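Local coordinates for malonyl CoA reductase (malonate semialdehyde-forming) (Sulfolobus tokodaii, PDB 2EP5), which probably catalyses the NADPH-dependent reduction of malonyl-CoA to malonate semialdehyde, as a member of the aspartate-semialdehyde dehydrogenase family, at residues L9-T13 with K34-S38; V78-A84 with K102-N107; D116-I120 with L145-P149. The contacts are given in a common frame with arbitrary orientation. Residue numbers count along the deposited sequence, not the author numbering.

All three contacts lie on the parallel sheet of the Rossmann-like domain, whose strands run in the order 67-68, 30-36, 5-10, 80-83, 103-106, 144-147. Contact 1 pairs the second and third strands of that order, contact 2 the fourth and fifth, and contact 3 adds a loop segment to the last. Contacts 1 and 2, with centres about 11 Å apart, are joined where Leu10 N meets Leu82 O and Leu10 O meets Ala84 N, both at 2.9 Å. Contacts 2 and 3, also about 11 Å between centres, meet through Val104 O and Val146 N at 2.9 Å. The side chains of Asn107 and Pro149 each lie about 8 Å from that of Cys151, the predicted acyl-thioester nucleophile.

Contact 1: residues L9-T13 with K34-S38; sequences LLGST and KVSAS
Two parallel strands run side by side here, 5-10 and 30-36, and the first turns into a loop at its C-terminal end. Leu9, in extended conformation, pairs with Val35 (CA to CA 4.7 Å): Leu9 N donates to Lys34 O at 2.7 Å, and Leu9 O accepts from Ser36 N at 2.7 Å while also receiving a CA-H...O contact from Val35 CA at 3.5 Å. The Leu9 side chain (chi1 t) shares a sheet face with Val35, CB to CG1 4.5 Å, and packs against Met20 and Val21 of helix 15-24. Leu10 stands opposite Ser36 (CA to CA 4.8 Å) with CB directed away, its side chain reaching Val81 and Ser83 of the next strand. Gly11 leaves the strand with phi and psi both near +59°, a left-handed conformation that glycine adopts readily. The bend brings Ser12 back over the partner strand: Ser12 N donates to Ser36 O at 3.1 Å, nearly straight, and Ser12 OG, in the p rotamer, donates to the same oxygen at 2.8 Å. Thr13 (chi1 m) then sets OG1 3.7 Å from Ala37 CB. The contact joins the two strands of the first beta-alpha-beta unit of the Rossmann-like domain, the glycine turn leading into helix 15-24. Because Ser36 O accepts from both Ser12 N and Ser12 OG, the turn is tied to the neighbouring strand by backbone and hydroxyl together.

Contact 2: residues V78-A84 with K102-N107; sequences VDVVLSA and KIVVSN
Strands 80-83 and 103-106 form the parallel pair of a beta-alpha-beta unit in the Rossmann-like sheet, connected through helix 87-99. Their axes approach to 4.6 Å and cross at -23°. The register sets Val81 against Val104 (CA to CA 4.8 Å), Leu82 against Val105 (4.9 Å) and Ser83 against Ser106 (4.4 Å). Four backbone hydrogen bonds make the ladder: Val81 N to Ile103 O at 2.8 Å, Val105 N to Val81 O at 2.9 Å, Ser83 N to Val105 O at 2.9 Å and Asn107 N to Ser83 O at 3.1 Å. CA-H...O contacts supplement it, Leu82 CA to Val105 O at 3.2 Å and Val104 CA to Val81 O at 3.3 Å. Just before the strands the two chains diverge, and a water bridges them, donating to Asp79 O and accepting from Ile103 N, both at 2.8 Å. Lys102, its chain folded back by m, m, p, t rotamers, sends NZ to Val78 O at 2.6 Å and also to His75 O.

One face carries Val81, Val104, Ser83 and Ser106; Val81 CB and Val104 CG2 are 4.2 Å apart, and both serine hydroxyls are hydrogen-bonded to Glu94 of the connecting helix. On the other face Leu82 CD2 meets Val105 CB at 4.1 Å, both side chains packing against helix 334-347. Beyond the ladder, Asn107 OD1 bonds to Thr337, while its p rotamer places ND2 3.4 Å from Ala84 CA.

Contact 3: residues D116-I120 with L145-P149; sequences DVPLI and LVKNP
Backbone hydrogen bonds hold the extended loop 116-120 to strand 144-147 at the edge of the sheet. A single bridge sets Leu119 beside Lys147 (CA to CA 4.7 Å), the segments running 47° apart. Lys147 N donates to Pro118 O at 2.9 Å and Ile120 N to Lys147 O at 2.7 Å; Leu119 CA lies 3.3 Å from Lys147 O as a CA-H...O contact. The one side-chain hydrogen bond runs from Asn148 ND2 to Ile120 O at 2.8 Å. Apolar contacts follow: Val117 CG1 on Leu145 CG at 4.1 Å, Ile120 CG1 on Val146 CG1 at 3.9 Å, and Leu119 CG on Pro149 CB at 4.0 Å. Lys147 NZ turns away to a salt bridge with Glu94. Pro149 lies about 8 Å, side chain to side chain, from Cys151, the predicted acyl-thioester residue. The loop flanks strand 144-147 on the side opposite strand 103-106, with helix 204-215 against Leu119 and Pro149, helix 132-140 against Pro118 and Leu145, and helix 334-347 against Ile120 and Val146.

Contact 1: residues L9-T13 with K34-S38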
ATOM      1  N   LEU A   9     -15.407   7.217 -30.572  1.00 24.07           N
ATOM      2  CA  LEU A   9     -15.208   7.384 -29.137  1.00 23.77           C
ATOM      3  C   LEU A   9     -14.413   8.635 -28.769  1.00 24.08           C
ATOM      4  O   LEU A   9     -13.259   8.788 -29.179  1.00 24.19           O
ATOM      5  CB  LEU A   9     -14.506   6.147 -28.569  1.00 22.15           C
ATOM      6  CG  LEU A   9     -14.194   6.129 -27.065  1.00 26.12           C
ATOM      7  CD1 LEU A   9     -15.493   6.147 -26.261  1.00 22.45           C
ATOM      8  CD2 LEU A   9     -13.365   4.890 -26.723  1.00 21.69           C
ATOM      9  N   LEU A  10     -15.044   9.526 -28.005  1.00 22.75           N
ATOM     10  CA  LEU A  10     -14.405  10.756 -27.538  1.00 22.04           C
ATOM     11  C   LEU A  10     -13.717  10.467 -26.197  1.00 21.63           C
ATOM     12  O   LEU A  10     -14.251   9.733 -25.372  1.00 17.13           O
ATOM     13  CB  LEU A  10     -15.450  11.862 -27.363  1.00 23.02           C
ATOM     14  CG  LEU A  10     -15.848  12.733 -28.571  1.00 25.71           C
ATOM     15  CD1 LEU A  10     -15.956  11.907 -29.851  1.00 26.05           C
ATOM     16  CD2 LEU A  10     -17.160  13.416 -28.258  1.00 22.39           C
ATOM     17  N   GLY A  11     -12.536  11.042 -25.986  1.00 21.41           N
ATOM     18  CA  GLY A  11     -11.815  10.792 -24.752  1.00 23.12           C
ATOM     19  C   GLY A  11     -11.553   9.299 -24.629  1.00 23.49           C
ATOM     20  O   GLY A  11     -11.976   8.662 -23.665  1.00 23.37           O
ATOM     21  N   SER A  12     -10.855   8.748 -25.621  1.00 22.45           N
ATOM     22  CA  SER A  12     -10.542   7.324 -25.686  1.00 22.03           C
ATOM     23  C   SER A  12      -9.215   6.970 -25.029  1.00 23.18           C
ATOM     24  O   SER A  12      -8.872   5.800 -24.897  1.00 22.36           O
ATOM     25  CB  SER A  12     -10.489   6.879 -27.147  1.00 22.52           C
ATOM     26  OG  SER A  12      -9.440   7.546 -27.839  1.00 20.90           O
ATOM     27  N   THR A  13      -8.479   7.993 -24.617  1.00 25.14           N
ATOM     28  CA  THR A  13      -7.165   7.830 -24.003  1.00 25.41           C
ATOM     29  C   THR A  13      -7.168   7.589 -22.490  1.00 24.94           C
ATOM     30  O   THR A  13      -6.254   6.955 -21.959  1.00 26.60           O
ATOM     31  CB  THR A  13      -6.297   9.064 -24.353  1.00 25.75           C
ATOM     32  OG1 THR A  13      -5.744   8.889 -25.662  1.00 29.01           O
ATOM     33  CG2 THR A  13      -5.198   9.277 -23.355  1.00 28.39           C
ATOM     34  N   LYS A  34     -13.616   5.045 -35.069  1.00 28.96           N
ATOM     35  CA  LYS A  34     -12.930   6.306 -34.779  1.00 30.20           C
ATOM     36  C   LYS A  34     -12.762   6.591 -33.291  1.00 30.21           C
ATOM     37  O   LYS A  34     -13.699   6.470 -32.502  1.00 29.23           O
ATOM     38  CB  LYS A  34     -13.668   7.489 -35.430  1.00 29.55           C
ATOM     39  CG  LYS A  34     -13.522   7.563 -36.942  1.00 28.39           C
ATOM     40  CD  LYS A  34     -14.355   8.676 -37.534  1.00 26.65           C
ATOM     41  CE  LYS A  34     -14.093   8.793 -39.022  1.00 26.04           C
ATOM     42  NZ  LYS A  34     -14.845   9.919 -39.624  1.00 28.85           N
ATOM     43  N   VAL A  35     -11.545   6.972 -32.924  1.00 29.65           N
ATOM     44  CA  VAL A  35     -11.225   7.302 -31.550  1.00 29.95           C
ATOM     45  C   VAL A  35     -10.662   8.706 -31.577  1.00 30.30           C
ATOM     46  O   VAL A  35      -9.941   9.086 -32.509  1.00 28.96           O
ATOM     47  CB  VAL A  35     -10.176   6.336 -30.947  1.00 28.14           C
ATOM     48  CG1 VAL A  35     -10.783   4.964 -30.774  1.00 26.13           C
ATOM     49  CG2 VAL A  35      -8.952   6.262 -31.846  1.00 28.71           C
ATOM     50  N   SER A  36     -11.005   9.475 -30.552  1.00 31.36           N
ATOM     51  CA  SER A  36     -10.564  10.849 -30.443  1.00 32.17           C
ATOM     52  C   SER A  36      -9.787  11.049 -29.157  1.00 32.06           C
ATOM     53  O   SER A  36      -9.967  10.312 -28.188  1.00 31.98           O
ATOM     54  CB  SER A  36     -11.784  11.775 -30.476  1.00 34.04           C
ATOM     55  OG  SER A  36     -11.410  13.134 -30.406  1.00 36.42           O
ATOM     56  N   ALA A  37      -8.908  12.044 -29.166  1.00 32.57           N
ATOM     57  CA  ALA A  37      -8.088  12.373 -28.011  1.00 32.12           C
ATOM     58  C   ALA A  37      -7.718  13.844 -28.130  1.00 32.78           C
ATOM     59  O   ALA A  37      -8.315  14.575 -28.928  1.00 33.57           O
ATOM     60  CB  ALA A  37      -6.831  11.510 -27.988  1.00 30.87           C
ATOM     61  N   SER A  38      -6.733  14.271 -27.346  1.00 32.01           N
ATOM     62  CA  SER A  38      -6.293  15.660 -27.366  1.00 31.59           C
ATOM     63  C   SER A  38      -5.781  16.041 -28.756  1.00 30.60           C
ATOM     64  O   SER A  38      -5.312  15.187 -29.514  1.00 27.89           O
ATOM     65  CB  SER A  38      -5.195  15.884 -26.321  1.00 30.84           C
ATOM     66  OG  SER A  38      -4.024  15.158 -26.653  1.00 34.54           O
TER

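Contact 2: residues V78-A84 with K102-N107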
ATOM      1  N   VAL A  78     -20.245   8.512 -38.783  1.00 34.88           N
ATOM      2  CA  VAL A  78     -20.511   7.654 -37.633  1.00 34.10           C
ATOM      3  C   VAL A  78     -21.997   7.578 -37.300  1.00 32.60           C
ATOM      4  O   VAL A  78     -22.713   8.571 -37.390  1.00 31.49           O
ATOM      5  CB  VAL A  78     -19.752   8.134 -36.372  1.00 35.03           C
ATOM      6  CG1 VAL A  78     -19.958   7.144 -35.241  1.00 34.72           C
ATOM      7  CG2 VAL A  78     -18.269   8.287 -36.677  1.00 35.12           C
ATOM      8  N   ASP A  79     -22.451   6.388 -36.919  1.00 31.19           N
ATOM      9  CA  ASP A  79     -23.844   6.181 -36.561  1.00 30.10           C
ATOM     10  C   ASP A  79     -24.143   6.759 -35.185  1.00 29.49           C
ATOM     11  O   ASP A  79     -25.184   7.382 -34.983  1.00 30.31           O
ATOM     12  CB  ASP A  79     -24.186   4.690 -36.572  1.00 33.26           C
ATOM     13  CG  ASP A  79     -24.383   4.145 -37.974  1.00 35.77           C
ATOM     14  OD1 ASP A  79     -25.249   4.679 -38.705  1.00 36.99           O
ATOM     15  OD2 ASP A  79     -23.676   3.184 -38.343  1.00 37.81           O
ATOM     16  N   VAL A  80     -23.231   6.542 -34.242  1.00 26.82           N
ATOM     17  CA  VAL A  80     -23.393   7.046 -32.882  1.00 25.24           C
ATOM     18  C   VAL A  80     -22.048   7.464 -32.308  1.00 24.34           C
ATOM     19  O   VAL A  80     -21.035   6.799 -32.516  1.00 26.60           O
ATOM     20  CB  VAL A  80     -24.000   5.973 -31.950  1.00 26.28           C
ATOM     21  CG1 VAL A  80     -24.138   6.524 -30.532  1.00 23.56           C
ATOM     22  CG2 VAL A  80     -25.347   5.528 -32.482  1.00 24.19           C
ATOM     23  N   VAL A  81     -22.033   8.580 -31.599  1.00 23.12           N
ATOM     24  CA  VAL A  81     -20.807   9.056 -30.987  1.00 20.72           C
ATOM     25  C   VAL A  81     -20.884   8.769 -29.499  1.00 21.89           C
ATOM     26  O   VAL A  81     -21.835   9.182 -28.833  1.00 21.77           O
ATOM     27  CB  VAL A  81     -20.624  10.561 -31.172  1.00 20.72           C
ATOM     28  CG1 VAL A  81     -19.297  10.992 -30.568  1.00 19.67           C
ATOM     29  CG2 VAL A  81     -20.676  10.916 -32.645  1.00 19.74           C
ATOM     30  N   LEU A  82     -19.902   8.031 -28.990  1.00 20.76           N
ATOM     31  CA  LEU A  82     -19.844   7.712 -27.569  1.00 20.60           C
ATOM     32  C   LEU A  82     -18.818   8.668 -26.976  1.00 19.84           C
ATOM     33  O   LEU A  82     -17.851   9.030 -27.640  1.00 19.50           O
ATOM     34  CB  LEU A  82     -19.403   6.264 -27.355  1.00 19.98           C
ATOM     35  CG  LEU A  82     -20.125   5.185 -28.163  1.00 21.66           C
ATOM     36  CD1 LEU A  82     -19.751   3.839 -27.584  1.00 19.75           C
ATOM     37  CD2 LEU A  82     -21.633   5.370 -28.116  1.00 19.03           C
ATOM     38  N   SER A  83     -19.021   9.074 -25.730  1.00 20.57           N
ATOM     39  CA  SER A  83     -18.112  10.023 -25.107  1.00 19.68           C
ATOM     40  C   SER A  83     -17.677   9.680 -23.692  1.00 20.04           C
ATOM     41  O   SER A  83     -18.494   9.328 -22.834  1.00 16.75           O
ATOM     42  CB  SER A  83     -18.749  11.417 -25.106  1.00 20.11           C
ATOM     43  OG  SER A  83     -17.859  12.383 -24.571  1.00 23.00           O
ATOM     44  N   ALA A  84     -16.372   9.795 -23.466  1.00 19.99           N
ATOM     45  CA  ALA A  84     -15.775   9.544 -22.164  1.00 21.89           C
ATOM     46  C   ALA A  84     -14.905  10.752 -21.850  1.00 21.50           C
ATOM     47  O   ALA A  84     -13.963  10.668 -21.070  1.00 22.77           O
ATOM     48  CB  ALA A  84     -14.930   8.283 -22.202  1.00 23.48           C
ATOM     49  N   LYS A 102     -25.566  15.019 -34.653  1.00 23.07           N
ATOM     50  CA  LYS A 102     -25.000  13.754 -34.185  1.00 24.63           C
ATOM     51  C   LYS A 102     -25.752  13.168 -32.998  1.00 24.51           C
ATOM     52  O   LYS A 102     -26.287  13.908 -32.170  1.00 24.77           O
ATOM     53  CB  LYS A 102     -23.537  13.944 -33.776  1.00 22.84           C
ATOM     54  CG  LYS A 102     -22.593  14.291 -34.918  1.00 24.90           C
ATOM     55  CD  LYS A 102     -22.106  13.054 -35.667  1.00 24.71           C
ATOM     56  CE  LYS A 102     -23.219  12.332 -36.393  1.00 24.25           C
ATOM     57  NZ  LYS A 102     -22.702  11.133 -37.090  1.00 22.31           N
ATOM     58  N   ILE A 103     -25.808  11.838 -32.935  1.00 24.12           N
ATOM     59  CA  ILE A 103     -26.428  11.148 -31.804  1.00 24.84           C
ATOM     60  C   ILE A 103     -25.266  10.899 -30.826  1.00 25.86           C
ATOM     61  O   ILE A 103     -24.320  10.171 -31.146  1.00 22.97           O
ATOM     62  CB  ILE A 103     -27.024   9.785 -32.204  1.00 24.72           C
ATOM     63  CG1 ILE A 103     -28.209   9.985 -33.157  1.00 25.43           C
ATOM     64  CG2 ILE A 103     -27.463   9.033 -30.953  1.00 22.25           C
ATOM     65  CD1 ILE A 103     -28.861   8.694 -33.595  1.00 21.33           C
ATOM     66  N   VAL A 104     -25.332  11.515 -29.649  1.00 25.30           N
ATOM     67  CA  VAL A 104     -24.272  11.380 -28.656  1.00 24.07           C
ATOM     68  C   VAL A 104     -24.722  10.701 -27.366  1.00 24.54           C
ATOM     69  O   VAL A 104     -25.754  11.067 -26.793  1.00 25.74           O
ATOM     70  CB  VAL A 104     -23.693  12.769 -28.275  1.00 25.45           C
ATOM     71  CG1 VAL A 104     -22.562  12.613 -27.271  1.00 22.56           C
ATOM     72  CG2 VAL A 104     -23.209  13.497 -29.517  1.00 24.78           C
ATOM     73  N   VAL A 105     -23.938   9.717 -26.920  1.00 22.91           N
ATOM     74  CA  VAL A 105     -24.185   8.990 -25.670  1.00 20.46           C
ATOM     75  C   VAL A 105     -22.910   9.222 -24.857  1.00 22.26           C
ATOM     76  O   VAL A 105     -21.827   8.739 -25.214  1.00 22.67           O
ATOM     77  CB  VAL A 105     -24.377   7.477 -25.899  1.00 19.62           C
ATOM     78  CG1 VAL A 105     -24.693   6.789 -24.573  1.00 18.14           C
ATOM     79  CG2 VAL A 105     -25.500   7.234 -26.888  1.00 17.57           C
ATOM     80  N   SER A 106     -23.044   9.963 -23.763  1.00 20.80           N
ATOM     81  CA  SER A 106     -21.894  10.331 -22.951  1.00 21.40           C
ATOM     82  C   SER A 106     -21.983  10.043 -21.460  1.00 22.21           C
ATOM     83  O   SER A 106     -23.067  10.115 -20.866  1.00 24.06           O
ATOM     84  CB  SER A 106     -21.624  11.825 -23.159  1.00 20.17           C
ATOM     85  OG  SER A 106     -20.845  12.360 -22.110  1.00 21.87           O
ATOM     86  N   ASN A 107     -20.842   9.714 -20.848  1.00 19.91           N
ATOM     87  CA  ASN A 107     -20.836   9.471 -19.413  1.00 19.51           C
ATOM     88  C   ASN A 107     -20.202  10.630 -18.649  1.00 17.94           C
ATOM     89  O   ASN A 107     -19.923  10.522 -17.460  1.00 20.10           O
ATOM     90  CB  ASN A 107     -20.181   8.111 -19.051  1.00 17.33           C
ATOM     91  CG  ASN A 107     -18.789   7.907 -19.662  1.00 19.00           C
ATOM     92  OD1 ASN A 107     -18.500   6.834 -20.206  1.00 19.85           O
ATOM     93  ND2 ASN A 107     -17.923   8.907 -19.554  1.00 14.58           N
TER
HETATM   94  O   HOH W   1     -25.209  10.150 -35.122  1.00 26.82           O

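Contact 3: residues D116-I120 with L145-P149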
ATOM      1  N   ASP A 116     -34.573  17.583 -20.233  1.00 26.32           N
ATOM      2  CA  ASP A 116     -34.894  17.026 -21.546  1.00 26.93           C
ATOM      3  C   ASP A 116     -33.901  15.954 -21.974  1.00 28.05           C
ATOM      4  O   ASP A 116     -34.025  15.372 -23.055  1.00 29.37           O
ATOM      5  CB  ASP A 116     -34.918  18.129 -22.606  1.00 26.62           C
ATOM      6  CG  ASP A 116     -35.880  19.242 -22.261  1.00 27.45           C
ATOM      7  OD1 ASP A 116     -37.020  18.937 -21.848  1.00 25.32           O
ATOM      8  OD2 ASP A 116     -35.493  20.420 -22.408  1.00 29.44           O
ATOM      9  N   VAL A 117     -32.914  15.690 -21.124  1.00 26.67           N
ATOM     10  CA  VAL A 117     -31.902  14.698 -21.441  1.00 25.00           C
ATOM     11  C   VAL A 117     -32.027  13.490 -20.524  1.00 25.28           C
ATOM     12  O   VAL A 117     -32.000  13.616 -19.299  1.00 24.64           O
ATOM     13  CB  VAL A 117     -30.494  15.307 -21.311  1.00 24.31           C
ATOM     14  CG1 VAL A 117     -29.444  14.296 -21.716  1.00 21.81           C
ATOM     15  CG2 VAL A 117     -30.399  16.561 -22.171  1.00 22.89           C
ATOM     16  N   PRO A 118     -32.171  12.293 -21.108  1.00 25.08           N
ATOM     17  CA  PRO A 118     -32.298  11.076 -20.299  1.00 23.67           C
ATOM     18  C   PRO A 118     -30.968  10.725 -19.623  1.00 22.49           C
ATOM     19  O   PRO A 118     -29.910  10.821 -20.249  1.00 20.52           O
ATOM     20  CB  PRO A 118     -32.698  10.009 -21.321  1.00 23.70           C
ATOM     21  CG  PRO A 118     -33.137  10.801 -22.552  1.00 26.04           C
ATOM     22  CD  PRO A 118     -32.227  11.981 -22.544  1.00 23.89           C
ATOM     23  N   LEU A 119     -31.026  10.351 -18.346  1.00 21.09           N
ATOM     24  CA  LEU A 119     -29.833   9.938 -17.595  1.00 21.59           C
ATOM     25  C   LEU A 119     -30.064   8.443 -17.436  1.00 20.95           C
ATOM     26  O   LEU A 119     -30.885   8.011 -16.627  1.00 20.96           O
ATOM     27  CB  LEU A 119     -29.773  10.626 -16.230  1.00 20.03           C
ATOM     28  CG  LEU A 119     -28.479  10.442 -15.429  1.00 20.42           C
ATOM     29  CD1 LEU A 119     -27.271  10.875 -16.264  1.00 18.97           C
ATOM     30  CD2 LEU A 119     -28.567  11.253 -14.147  1.00 19.43           C
ATOM     31  N   ILE A 120     -29.341   7.652 -18.217  1.00 21.36           N
ATOM     32  CA  ILE A 120     -29.558   6.220 -18.209  1.00 22.38           C
ATOM     33  C   ILE A 120     -28.614   5.261 -17.510  1.00 23.98           C
ATOM     34  O   ILE A 120     -27.394   5.393 -17.558  1.00 23.27           O
ATOM     35  CB  ILE A 120     -29.716   5.690 -19.659  1.00 21.78           C
ATOM     36  CG1 ILE A 120     -30.807   6.482 -20.392  1.00 22.11           C
ATOM     37  CG2 ILE A 120     -30.084   4.204 -19.645  1.00 19.80           C
ATOM     38  CD1 ILE A 120     -32.168   6.416 -19.729  1.00 21.91           C
ATOM     39  N   LEU A 145     -29.025  13.629 -27.584  1.00 23.91           N
ATOM     40  CA  LEU A 145     -28.086  13.534 -26.474  1.00 21.01           C
ATOM     41  C   LEU A 145     -28.647  12.671 -25.351  1.00 22.25           C
ATOM     42  O   LEU A 145     -29.782  12.873 -24.892  1.00 21.24           O
ATOM     43  CB  LEU A 145     -27.743  14.920 -25.923  1.00 19.40           C
ATOM     44  CG  LEU A 145     -26.739  14.902 -24.765  1.00 17.69           C
ATOM     45  CD1 LEU A 145     -25.432  14.304 -25.238  1.00 17.68           C
ATOM     46  CD2 LEU A 145     -26.502  16.302 -24.244  1.00 18.06           C
ATOM     47  N   VAL A 146     -27.846  11.696 -24.926  1.00 21.66           N
ATOM     48  CA  VAL A 146     -28.214  10.787 -23.842  1.00 19.63           C
ATOM     49  C   VAL A 146     -27.062  10.797 -22.841  1.00 19.22           C
ATOM     50  O   VAL A 146     -25.894  10.880 -23.222  1.00 20.29           O
ATOM     51  CB  VAL A 146     -28.441   9.337 -24.354  1.00 19.81           C
ATOM     52  CG1 VAL A 146     -28.801   8.420 -23.186  1.00 17.54           C
ATOM     53  CG2 VAL A 146     -29.561   9.318 -25.403  1.00 17.87           C
ATOM     54  N   LYS A 147     -27.380  10.723 -21.560  1.00 17.96           N
ATOM     55  CA  LYS A 147     -26.336  10.748 -20.559  1.00 16.75           C
ATOM     56  C   LYS A 147     -26.344   9.550 -19.634  1.00 16.11           C
ATOM     57  O   LYS A 147     -27.352   8.864 -19.481  1.00 16.42           O
ATOM     58  CB  LYS A 147     -26.441  12.038 -19.745  1.00 17.01           C
ATOM     59  CG  LYS A 147     -25.896  13.266 -20.466  1.00 19.03           C
ATOM     60  CD  LYS A 147     -24.369  13.227 -20.519  1.00 19.52           C
ATOM     61  CE  LYS A 147     -23.806  14.343 -21.375  1.00 18.44           C
ATOM     62  NZ  LYS A 147     -22.353  14.545 -21.133  1.00 20.05           N
ATOM     63  N   ASN A 148     -25.189   9.290 -19.038  1.00 16.99           N
ATOM     64  CA  ASN A 148     -25.023   8.203 -18.086  1.00 17.04           C
ATOM     65  C   ASN A 148     -24.607   8.888 -16.793  1.00 17.91           C
ATOM     66  O   ASN A 148     -23.912   9.905 -16.814  1.00 18.40           O
ATOM     67  CB  ASN A 148     -23.947   7.229 -18.565  1.00 15.52           C
ATOM     68  CG  ASN A 148     -24.393   6.430 -19.767  1.00 15.68           C
ATOM     69  OD1 ASN A 148     -23.786   6.489 -20.836  1.00 14.70           O
ATOM     70  ND2 ASN A 148     -25.472   5.678 -19.601  1.00 14.20           N
ATOM     71  N   PRO A 149     -25.023   8.342 -15.649  1.00 19.11           N
ATOM     72  CA  PRO A 149     -24.676   8.954 -14.366  1.00 19.91           C
ATOM     73  C   PRO A 149     -23.272   8.746 -13.816  1.00 20.81           C
ATOM     74  O   PRO A 149     -22.476   7.961 -14.335  1.00 21.34           O
ATOM     75  CB  PRO A 149     -25.735   8.381 -13.428  1.00 21.56           C
ATOM     76  CG  PRO A 149     -25.888   6.981 -13.953  1.00 21.38           C
ATOM     77  CD  PRO A 149     -25.929   7.194 -15.460  1.00 19.57           C
TER